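PDB 4HBS: putative hydrolase from Bacteroides ovatus, which is of unknown function but is probably a hydrolase, built as a five-bladed beta-propeller and assigned to a family of the beta-fructosidase clan. Local coordinates for residues V61-L66 with I71-N76; F75-Y80 with L157-D162. All coordinates share one frame; numbering follows the deposited sequence.

Interaction 1: residues V61-L66 with I71-N76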
ATOM      1  N   VAL A  61       3.514  -1.550  -1.963  1.00 40.29           N
ATOM      2  CA  VAL A  61       3.645  -0.283  -2.695  1.00 40.50           C
ATOM      3  C   VAL A  61       2.851   0.773  -1.927  1.00 45.11           C
ATOM      4  O   VAL A  61       1.685   1.029  -2.223  1.00 44.21           O
ATOM      5  CB  VAL A  61       3.228  -0.404  -4.208  1.00 43.42           C
ATOM      6  CG1 VAL A  61       3.591   0.850  -4.984  1.00 42.84           C
ATOM      7  CG2 VAL A  61       3.880  -1.628  -4.864  1.00 42.93           C
ATOM      8  N   PHE A  62       3.483   1.316  -0.879  1.00 43.07           N
ATOM      9  CA  PHE A  62       2.914   2.331   0.015  1.00 43.15           C
ATOM     10  C   PHE A  62       3.804   3.551   0.023  1.00 46.13           C
ATOM     11  O   PHE A  62       4.981   3.417   0.331  1.00 45.70           O
ATOM     12  CB  PHE A  62       2.823   1.791   1.443  1.00 45.27           C
ATOM     13  CG  PHE A  62       1.942   0.593   1.685  1.00 47.27           C
ATOM     14  CD1 PHE A  62       2.376  -0.687   1.356  1.00 50.39           C
ATOM     15  CD2 PHE A  62       0.780   0.712   2.433  1.00 50.88           C
ATOM     16  CE1 PHE A  62       1.588  -1.803   1.637  1.00 51.27           C
ATOM     17  CE2 PHE A  62       0.006  -0.408   2.737  1.00 54.02           C
ATOM     18  CZ  PHE A  62       0.406  -1.657   2.319  1.00 51.32           C
ATOM     19  N   THR A  63       3.250   4.745  -0.253  1.00 42.95           N
ATOM     20  CA  THR A  63       4.012   5.995  -0.240  1.00 42.80           C
ATOM     21  C   THR A  63       3.767   6.777   1.043  1.00 48.59           C
ATOM     22  O   THR A  63       2.752   6.588   1.727  1.00 48.48           O
ATOM     23  CB  THR A  63       3.668   6.862  -1.424  1.00 43.95           C
ATOM     24  OG1 THR A  63       2.264   7.015  -1.471  1.00 49.16           O
ATOM     25  CG2 THR A  63       4.161   6.301  -2.701  1.00 38.85           C
ATOM     26  N   THR A  64       4.707   7.666   1.356  1.00 46.04           N
ATOM     27  CA  THR A  64       4.658   8.554   2.502  1.00 46.44           C
ATOM     28  C   THR A  64       5.513   9.743   2.158  1.00 51.66           C
ATOM     29  O   THR A  64       6.745   9.628   2.170  1.00 51.93           O
ATOM     30  CB  THR A  64       5.137   7.836   3.785  1.00 54.45           C
ATOM     31  OG1 THR A  64       4.145   6.902   4.194  1.00 58.38           O
ATOM     32  CG2 THR A  64       5.419   8.799   4.948  1.00 52.96           C
ATOM     33  N   GLY A  65       4.875  10.864   1.816  1.00 48.24           N
ATOM     34  CA  GLY A  65       5.594  12.095   1.528  1.00 49.41           C
ATOM     35  C   GLY A  65       6.393  12.502   2.751  1.00 55.71           C
ATOM     36  O   GLY A  65       5.897  12.360   3.879  1.00 56.18           O
ATOM     37  N   LEU A  66       7.665  12.923   2.551  1.00 52.80           N
ATOM     38  CA  LEU A  66       8.551  13.313   3.650  1.00 53.58           C
ATOM     39  C   LEU A  66       8.666  14.831   3.728  1.00 60.79           C
ATOM     40  O   LEU A  66       8.327  15.520   2.763  1.00 61.70           O
ATOM     41  CB  LEU A  66       9.937  12.670   3.470  1.00 53.06           C
ATOM     42  CG  LEU A  66       9.962  11.140   3.479  1.00 54.97           C
ATOM     43  CD1 LEU A  66      11.343  10.632   3.225  1.00 54.85           C
ATOM     44  CD2 LEU A  66       9.433  10.593   4.773  1.00 54.70           C
ATOM     45  N   ILE A  71       9.858  11.148  -1.217  1.00 48.02           N
ATOM     46  CA  ILE A  71       8.733  10.240  -0.956  1.00 45.82           C
ATOM     47  C   ILE A  71       9.306   8.892  -0.571  1.00 50.39           C
ATOM     48  O   ILE A  71      10.204   8.387  -1.250  1.00 49.75           O
ATOM     49  CB  ILE A  71       7.775  10.122  -2.176  1.00 47.46           C
ATOM     50  CG1 ILE A  71       7.149  11.484  -2.498  1.00 48.02           C
ATOM     51  CG2 ILE A  71       6.684   9.047  -1.922  1.00 46.88           C
ATOM     52  CD1 ILE A  71       6.462  11.540  -3.750  1.00 51.52           C
ATOM     53  N   PHE A  72       8.775   8.300   0.503  1.00 47.20           N
ATOM     54  CA  PHE A  72       9.214   6.999   0.996  1.00 45.92           C
ATOM     55  C   PHE A  72       8.282   5.917   0.434  1.00 47.94           C
ATOM     56  O   PHE A  72       7.080   6.016   0.604  1.00 46.62           O
ATOM     57  CB  PHE A  72       9.215   6.999   2.534  1.00 48.39           C
ATOM     58  CG  PHE A  72       9.288   5.628   3.151  1.00 49.81           C
ATOM     59  CD1 PHE A  72      10.510   5.015   3.378  1.00 53.62           C
ATOM     60  CD2 PHE A  72       8.132   4.917   3.435  1.00 52.03           C
ATOM     61  CE1 PHE A  72      10.571   3.716   3.880  1.00 54.46           C
ATOM     62  CE2 PHE A  72       8.195   3.620   3.933  1.00 54.59           C
ATOM     63  CZ  PHE A  72       9.410   3.022   4.142  1.00 53.03           C
ATOM     64  N   TRP A  73       8.842   4.887  -0.208  1.00 44.06           N
ATOM     65  CA  TRP A  73       8.081   3.762  -0.767  1.00 42.30           C
ATOM     66  C   TRP A  73       8.432   2.505  -0.018  1.00 45.05           C
ATOM     67  O   TRP A  73       9.625   2.241   0.137  1.00 46.22           O
ATOM     68  CB  TRP A  73       8.427   3.556  -2.251  1.00 40.37           C
ATOM     69  CG  TRP A  73       8.017   4.676  -3.136  1.00 41.78           C
ATOM     70  CD1 TRP A  73       8.575   5.922  -3.200  1.00 45.57           C
ATOM     71  CD2 TRP A  73       7.020   4.629  -4.157  1.00 41.37           C
ATOM     72  NE1 TRP A  73       7.966   6.663  -4.183  1.00 45.24           N
ATOM     73  CE2 TRP A  73       7.022   5.887  -4.804  1.00 46.13           C
ATOM     74  CE3 TRP A  73       6.086   3.659  -4.564  1.00 41.73           C
ATOM     75  CZ2 TRP A  73       6.119   6.201  -5.825  1.00 45.28           C
ATOM     76  CZ3 TRP A  73       5.203   3.966  -5.587  1.00 43.05           C
ATOM     77  CH2 TRP A  73       5.225   5.222  -6.207  1.00 44.70           C
ATOM     78  N   SER A  74       7.434   1.714   0.421  1.00 38.73           N
ATOM     79  CA  SER A  74       7.692   0.420   1.064  1.00 37.79           C
ATOM     80  C   SER A  74       7.042  -0.682   0.257  1.00 42.76           C
ATOM     81  O   SER A  74       5.960  -0.488  -0.308  1.00 43.56           O
ATOM     82  CB  SER A  74       7.208   0.381   2.508  1.00 39.93           C
ATOM     83  OG  SER A  74       5.805   0.465   2.644  1.00 44.56           O
ATOM     84  N   PHE A  75       7.705  -1.839   0.191  1.00 38.71           N
ATOM     85  CA  PHE A  75       7.221  -2.988  -0.560  1.00 37.63           C
ATOM     86  C   PHE A  75       7.238  -4.196   0.301  1.00 45.31           C
ATOM     87  O   PHE A  75       8.017  -4.276   1.253  1.00 46.46           O
ATOM     88  CB  PHE A  75       8.083  -3.245  -1.817  1.00 38.55           C
ATOM     89  CG  PHE A  75       8.259  -2.026  -2.689  1.00 39.50           C
ATOM     90  CD1 PHE A  75       9.233  -1.080  -2.397  1.00 41.75           C
ATOM     91  CD2 PHE A  75       7.415  -1.792  -3.774  1.00 40.39           C
ATOM     92  CE1 PHE A  75       9.349   0.083  -3.150  1.00 42.70           C
ATOM     93  CE2 PHE A  75       7.534  -0.617  -4.526  1.00 43.40           C
ATOM     94  CZ  PHE A  75       8.509   0.308  -4.211  1.00 41.77           C
ATOM     95  N   ASN A  76       6.395  -5.165  -0.061  1.00 42.51           N
ATOM     96  CA  ASN A  76       6.280  -6.460   0.591  1.00 41.37           C
ATOM     97  C   ASN A  76       7.088  -7.401  -0.299  1.00 45.60           C
ATOM     98  O   ASN A  76       8.156  -6.975  -0.780  1.00 48.04           O
ATOM     99  CB  ASN A  76       4.786  -6.834   0.763  1.00 38.53           C
ATOM    100  CG  ASN A  76       4.051  -5.975   1.771  1.00 47.81           C
ATOM    101  OD1 ASN A  76       4.646  -5.334   2.631  1.00 39.00           O
ATOM    102  ND2 ASN A  76       2.733  -5.936   1.683  1.00 41.40           N
TER
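Thr63 and Trp73, facing each other across two antiparallel strands, pack a methyl group on an indole. CG2 of Thr63 lies 3.5 Å from the centroid of the Trp73 six-membered ring, almost on the ring normal, a clear CH-pi contact. The first torsion of Thr63 (chi1 52°) turns this methyl over the indole while directing OG1 to a hydrogen bond with His362; the indole NE1 reaches Gln102. The same methyl and its CB also meet CG2 of Ile71, at 3.8 Å from Thr63 CB. Val61 comes at the edge of the Trp73 ring, its CG1 3.6 Å from CZ3, and its other methyl, CG2, touches the Phe75 ring at CD2. One valine thus bridges two aromatic side chains, and this end of the contact is well buried.

Here the backbone is also closely joined. Phe62 N and Ser74 O are 3.1 Å apart and Ser74 N and Phe62 O 3.0 Å, with a weak extra bond from Val61 N to the same Ser74 O. Val61 and Phe62 together oppose Ser74, a G1 beta bulge.

Toward the turn the pairing changes. Phe72 N still makes a straight bond to Thr64 O (2.9 Å), but the return bond from Thr64 N is weak. Thr64 and Ile71 are partly exposed here, and Gly65, open to solvent, brings no side chain to Ile71. Phe72 and Leu66 stay buried, covered by Met170 and Met172 and by Ile165 and Tyr207 respectively. The whole forms a beta hairpin whose first strand, 60-65, is an edge strand of a four-stranded antiparallel sheet, consistent with a beta-propeller blade.

Interaction 2: residues F75-Y80 with L157-D162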
ATOM      1  N   PHE A  75       7.705  -1.839   0.191  1.00 38.71           N
ATOM      2  CA  PHE A  75       7.221  -2.988  -0.560  1.00 37.63           C
ATOM      3  C   PHE A  75       7.238  -4.196   0.301  1.00 45.31           C
ATOM      4  O   PHE A  75       8.017  -4.276   1.253  1.00 46.46           O
ATOM      5  CB  PHE A  75       8.083  -3.245  -1.817  1.00 38.55           C
ATOM      6  CG  PHE A  75       8.259  -2.026  -2.689  1.00 39.50           C
ATOM      7  CD1 PHE A  75       9.233  -1.080  -2.397  1.00 41.75           C
ATOM      8  CD2 PHE A  75       7.415  -1.792  -3.774  1.00 40.39           C
ATOM      9  CE1 PHE A  75       9.349   0.083  -3.150  1.00 42.70           C
ATOM     10  CE2 PHE A  75       7.534  -0.617  -4.526  1.00 43.40           C
ATOM     11  CZ  PHE A  75       8.509   0.308  -4.211  1.00 41.77           C
ATOM     12  N   ASN A  76       6.395  -5.165  -0.061  1.00 42.51           N
ATOM     13  CA  ASN A  76       6.280  -6.460   0.591  1.00 41.37           C
ATOM     14  C   ASN A  76       7.088  -7.401  -0.299  1.00 45.60           C
ATOM     15  O   ASN A  76       8.156  -6.975  -0.780  1.00 48.04           O
ATOM     16  CB  ASN A  76       4.786  -6.834   0.763  1.00 38.53           C
ATOM     17  CG  ASN A  76       4.051  -5.975   1.771  1.00 47.81           C
ATOM     18  OD1 ASN A  76       4.646  -5.334   2.631  1.00 39.00           O
ATOM     19  ND2 ASN A  76       2.733  -5.936   1.683  1.00 41.40           N
ATOM     20  N   ASP A  77       6.636  -8.646  -0.540  1.00 38.94           N
ATOM     21  CA  ASP A  77       7.401  -9.596  -1.334  1.00 37.15           C
ATOM     22  C   ASP A  77       7.738  -8.999  -2.699  1.00 42.15           C
ATOM     23  O   ASP A  77       6.821  -8.690  -3.452  1.00 41.06           O
ATOM     24  CB  ASP A  77       6.633 -10.903  -1.482  1.00 38.08           C
ATOM     25  CG  ASP A  77       6.441 -11.704  -0.215  1.00 47.91           C
ATOM     26  OD1 ASP A  77       6.898 -11.248   0.858  1.00 49.17           O
ATOM     27  OD2 ASP A  77       5.809 -12.783  -0.285  1.00 51.08           O
ATOM     28  N   SER A  78       9.050  -8.748  -2.975  1.00 40.02           N
ATOM     29  CA  SER A  78       9.509  -8.137  -4.228  1.00 39.97           C
ATOM     30  C   SER A  78      10.671  -8.883  -4.854  1.00 42.92           C
ATOM     31  O   SER A  78      11.519  -9.382  -4.137  1.00 42.79           O
ATOM     32  CB  SER A  78       9.956  -6.699  -3.982  1.00 44.92           C
ATOM     33  OG  SER A  78       8.896  -5.861  -3.566  1.00 56.35           O
ATOM     34  N   PHE A  79      10.738  -8.894  -6.204  1.00 38.58           N
ATOM     35  CA  PHE A  79      11.819  -9.509  -6.968  1.00 37.63           C
ATOM     36  C   PHE A  79      12.953  -8.505  -7.180  1.00 41.15           C
ATOM     37  O   PHE A  79      12.732  -7.432  -7.734  1.00 40.28           O
ATOM     38  CB  PHE A  79      11.342  -9.999  -8.343  1.00 38.96           C
ATOM     39  CG  PHE A  79      10.385 -11.153  -8.313  1.00 39.31           C
ATOM     40  CD1 PHE A  79      10.799 -12.407  -7.894  1.00 41.75           C
ATOM     41  CD2 PHE A  79       9.076 -11.003  -8.752  1.00 40.23           C
ATOM     42  CE1 PHE A  79       9.902 -13.481  -7.858  1.00 41.54           C
ATOM     43  CE2 PHE A  79       8.184 -12.078  -8.720  1.00 42.11           C
ATOM     44  CZ  PHE A  79       8.602 -13.310  -8.270  1.00 39.70           C
ATOM     45  N   TYR A  80      14.161  -8.877  -6.764  1.00 37.33           N
ATOM     46  CA  TYR A  80      15.364  -8.095  -6.942  1.00 37.16           C
ATOM     47  C   TYR A  80      16.283  -8.935  -7.746  1.00 43.05           C
ATOM     48  O   TYR A  80      16.610 -10.025  -7.303  1.00 42.81           O
ATOM     49  CB  TYR A  80      15.973  -7.754  -5.597  1.00 37.78           C
ATOM     50  CG  TYR A  80      15.316  -6.570  -4.942  1.00 38.30           C
ATOM     51  CD1 TYR A  80      14.225  -6.735  -4.101  1.00 39.10           C
ATOM     52  CD2 TYR A  80      15.790  -5.279  -5.154  1.00 39.22           C
ATOM     53  CE1 TYR A  80      13.621  -5.644  -3.478  1.00 39.00           C
ATOM     54  CE2 TYR A  80      15.236  -4.189  -4.490  1.00 39.30           C
ATOM     55  CZ  TYR A  80      14.138  -4.372  -3.665  1.00 45.46           C
ATOM     56  OH  TYR A  80      13.526  -3.296  -3.070  1.00 47.84           O
ATOM     57  N   LEU A 157       7.513 -13.169   9.214  1.00 42.19           N
ATOM     58  CA  LEU A 157       7.962 -12.009   8.440  1.00 42.24           C
ATOM     59  C   LEU A 157       7.178 -10.757   8.795  1.00 45.88           C
ATOM     60  O   LEU A 157       6.279 -10.804   9.635  1.00 45.23           O
ATOM     61  CB  LEU A 157       7.849 -12.312   6.912  1.00 41.31           C
ATOM     62  CG  LEU A 157       6.446 -12.618   6.384  1.00 44.29           C
ATOM     63  CD1 LEU A 157       5.806 -11.404   5.771  1.00 44.12           C
ATOM     64  CD2 LEU A 157       6.488 -13.674   5.365  1.00 43.97           C
ATOM     65  N   TYR A 158       7.571  -9.629   8.168  1.00 41.89           N
ATOM     66  CA  TYR A 158       6.955  -8.329   8.343  1.00 41.25           C
ATOM     67  C   TYR A 158       6.480  -7.808   7.004  1.00 45.89           C
ATOM     68  O   TYR A 158       7.207  -7.922   6.016  1.00 44.82           O
ATOM     69  CB  TYR A 158       7.965  -7.324   8.952  1.00 42.16           C
ATOM     70  CG  TYR A 158       8.110  -7.391  10.464  1.00 44.39           C
ATOM     71  CD1 TYR A 158       6.999  -7.276  11.300  1.00 46.43           C
ATOM     72  CD2 TYR A 158       9.362  -7.483  11.060  1.00 45.67           C
ATOM     73  CE1 TYR A 158       7.125  -7.323  12.689  1.00 45.66           C
ATOM     74  CE2 TYR A 158       9.499  -7.519  12.450  1.00 47.48           C
ATOM     75  CZ  TYR A 158       8.374  -7.474  13.260  1.00 51.32           C
ATOM     76  OH  TYR A 158       8.488  -7.529  14.626  1.00 50.67           O
ATOM     77  N   TRP A 159       5.284  -7.215   6.965  1.00 42.88           N
ATOM     78  CA  TRP A 159       4.785  -6.564   5.767  1.00 42.40           C
ATOM     79  C   TRP A 159       4.363  -5.141   6.161  1.00 47.99           C
ATOM     80  O   TRP A 159       4.042  -4.884   7.324  1.00 48.77           O
ATOM     81  CB  TRP A 159       3.671  -7.371   5.097  1.00 40.59           C
ATOM     82  CG  TRP A 159       4.147  -8.498   4.216  1.00 41.00           C
ATOM     83  CD1 TRP A 159       5.344  -8.598   3.563  1.00 43.52           C
ATOM     84  CD2 TRP A 159       3.411  -9.675   3.881  1.00 40.84           C
ATOM     85  NE1 TRP A 159       5.392  -9.758   2.832  1.00 42.02           N
ATOM     86  CE2 TRP A 159       4.209 -10.431   2.991  1.00 44.01           C
ATOM     87  CE3 TRP A 159       2.115 -10.135   4.185  1.00 42.25           C
ATOM     88  CZ2 TRP A 159       3.746 -11.610   2.396  1.00 43.25           C
ATOM     89  CZ3 TRP A 159       1.691 -11.341   3.653  1.00 43.30           C
ATOM     90  CH2 TRP A 159       2.499 -12.062   2.769  1.00 43.58           C
ATOM     91  N   ALA A 160       4.492  -4.202   5.215  1.00 43.87           N
ATOM     92  CA  ALA A 160       4.289  -2.780   5.451  1.00 44.03           C
ATOM     93  C   ALA A 160       2.941  -2.413   6.006  1.00 50.34           C
ATOM     94  O   ALA A 160       1.923  -2.935   5.569  1.00 51.52           O
ATOM     95  CB  ALA A 160       4.494  -2.009   4.161  1.00 44.19           C
ATOM     96  N   GLY A 161       2.962  -1.511   6.972  1.00 47.31           N
ATOM     97  CA  GLY A 161       1.797  -0.850   7.524  1.00 47.24           C
ATOM     98  C   GLY A 161       1.967   0.573   7.065  1.00 50.47           C
ATOM     99  O   GLY A 161       2.916   0.860   6.321  1.00 50.37           O
ATOM    100  N   ASP A 162       1.092   1.473   7.464  1.00 46.83           N
ATOM    101  CA  ASP A 162       1.259   2.867   7.038  1.00 47.46           C
ATOM    102  C   ASP A 162       2.288   3.565   7.971  1.00 52.17           C
ATOM    103  O   ASP A 162       2.647   3.012   9.014  1.00 52.45           O
ATOM    104  CB  ASP A 162      -0.099   3.593   7.028  1.00 49.79           C
ATOM    105  CG  ASP A 162      -0.231   4.731   6.041  1.00 54.68           C
ATOM    106  OD1 ASP A 162       0.806   5.226   5.563  1.00 55.94           O
ATOM    107  OD2 ASP A 162      -1.356   5.179   5.816  1.00 60.28           O
TER
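Asn76 and Trp159 meet through CB and CG of the asparagine over the indole face, where the chain leaving strand 71-75 passes strand 156-165. Two hydrogen bonds flank this encounter, Asn76 with Ala160 and Asp77 with Trp159. The amide oxygen OD1 of Asn76 accepts the backbone N-H of Ala160 at 2.8 Å, with an N-H...O angle of 160° and the donor only slightly tilted from the carbonyl plane. One residue on, Asp77 OD1 takes the indole NE1 of Trp159 at 2.9 Å; the oxygen lies in the ring plane, whereas the indole nitrogen sits well above the plane of the carboxylate. Asp77 turns CG anti to its carbonyl carbon (chi1 -67°), which carries the carboxylate to the indole edge.

Nonpolar contact is supplied by the tryptophan face. CB of Asn76 rests over the five-membered ring, 3.8 Å from its centroid, in a CH-pi contact, and the amide plane is turned 32° from the ring plane, with Asn76 CG 3.4 Å from Trp159 CD1, near the rim. Leu157 CD1 lies on the opposite face, toward the rim, so that the indole is held between Leu157 of its own strand and Asn76.

Charge enters through Asp77, whose other oxygen, OD2, makes a salt bridge with Arg96; this would be expected to steady the carboxylate that receives the indole. Were the indole lost to an alanine here, Asp77 OD1 would probably lose its Trp159 donor and Asn76 CB the ring it rests on, with a gap likely beside Leu157.

Within the fold, Asn76 and Asp77 lie on the chain running from strand 71-75 toward strand 79-80, which pairs with strand 55-57. Strand 156-165 is an edge strand of another four-stranded sheet, where its neighbour, strand 169-178, touches Trp159 through Val177 and Ala160 through Met172.

How the interactions relate
Interaction 1 is local, pairing the two strands of one hairpin; interaction 2 is long-range, bringing together parts of the chain separated by 76 residues. They share Phe75 and Asn76, on the chain between strands 71-75 and 79-80. The first contact is the more buried and rests on backbone bonds and apolar or aromatic side chains, whereas the second, partly buried, combines polar side-chain bonds with an indole face. Between them, Ala160 CB packs against Ser74 and Phe62, so the same face of the hairpin meets strand 156-165. One contact pairs strands within a sheet; the other joins the chain leaving it to the edge strand of the next sheet.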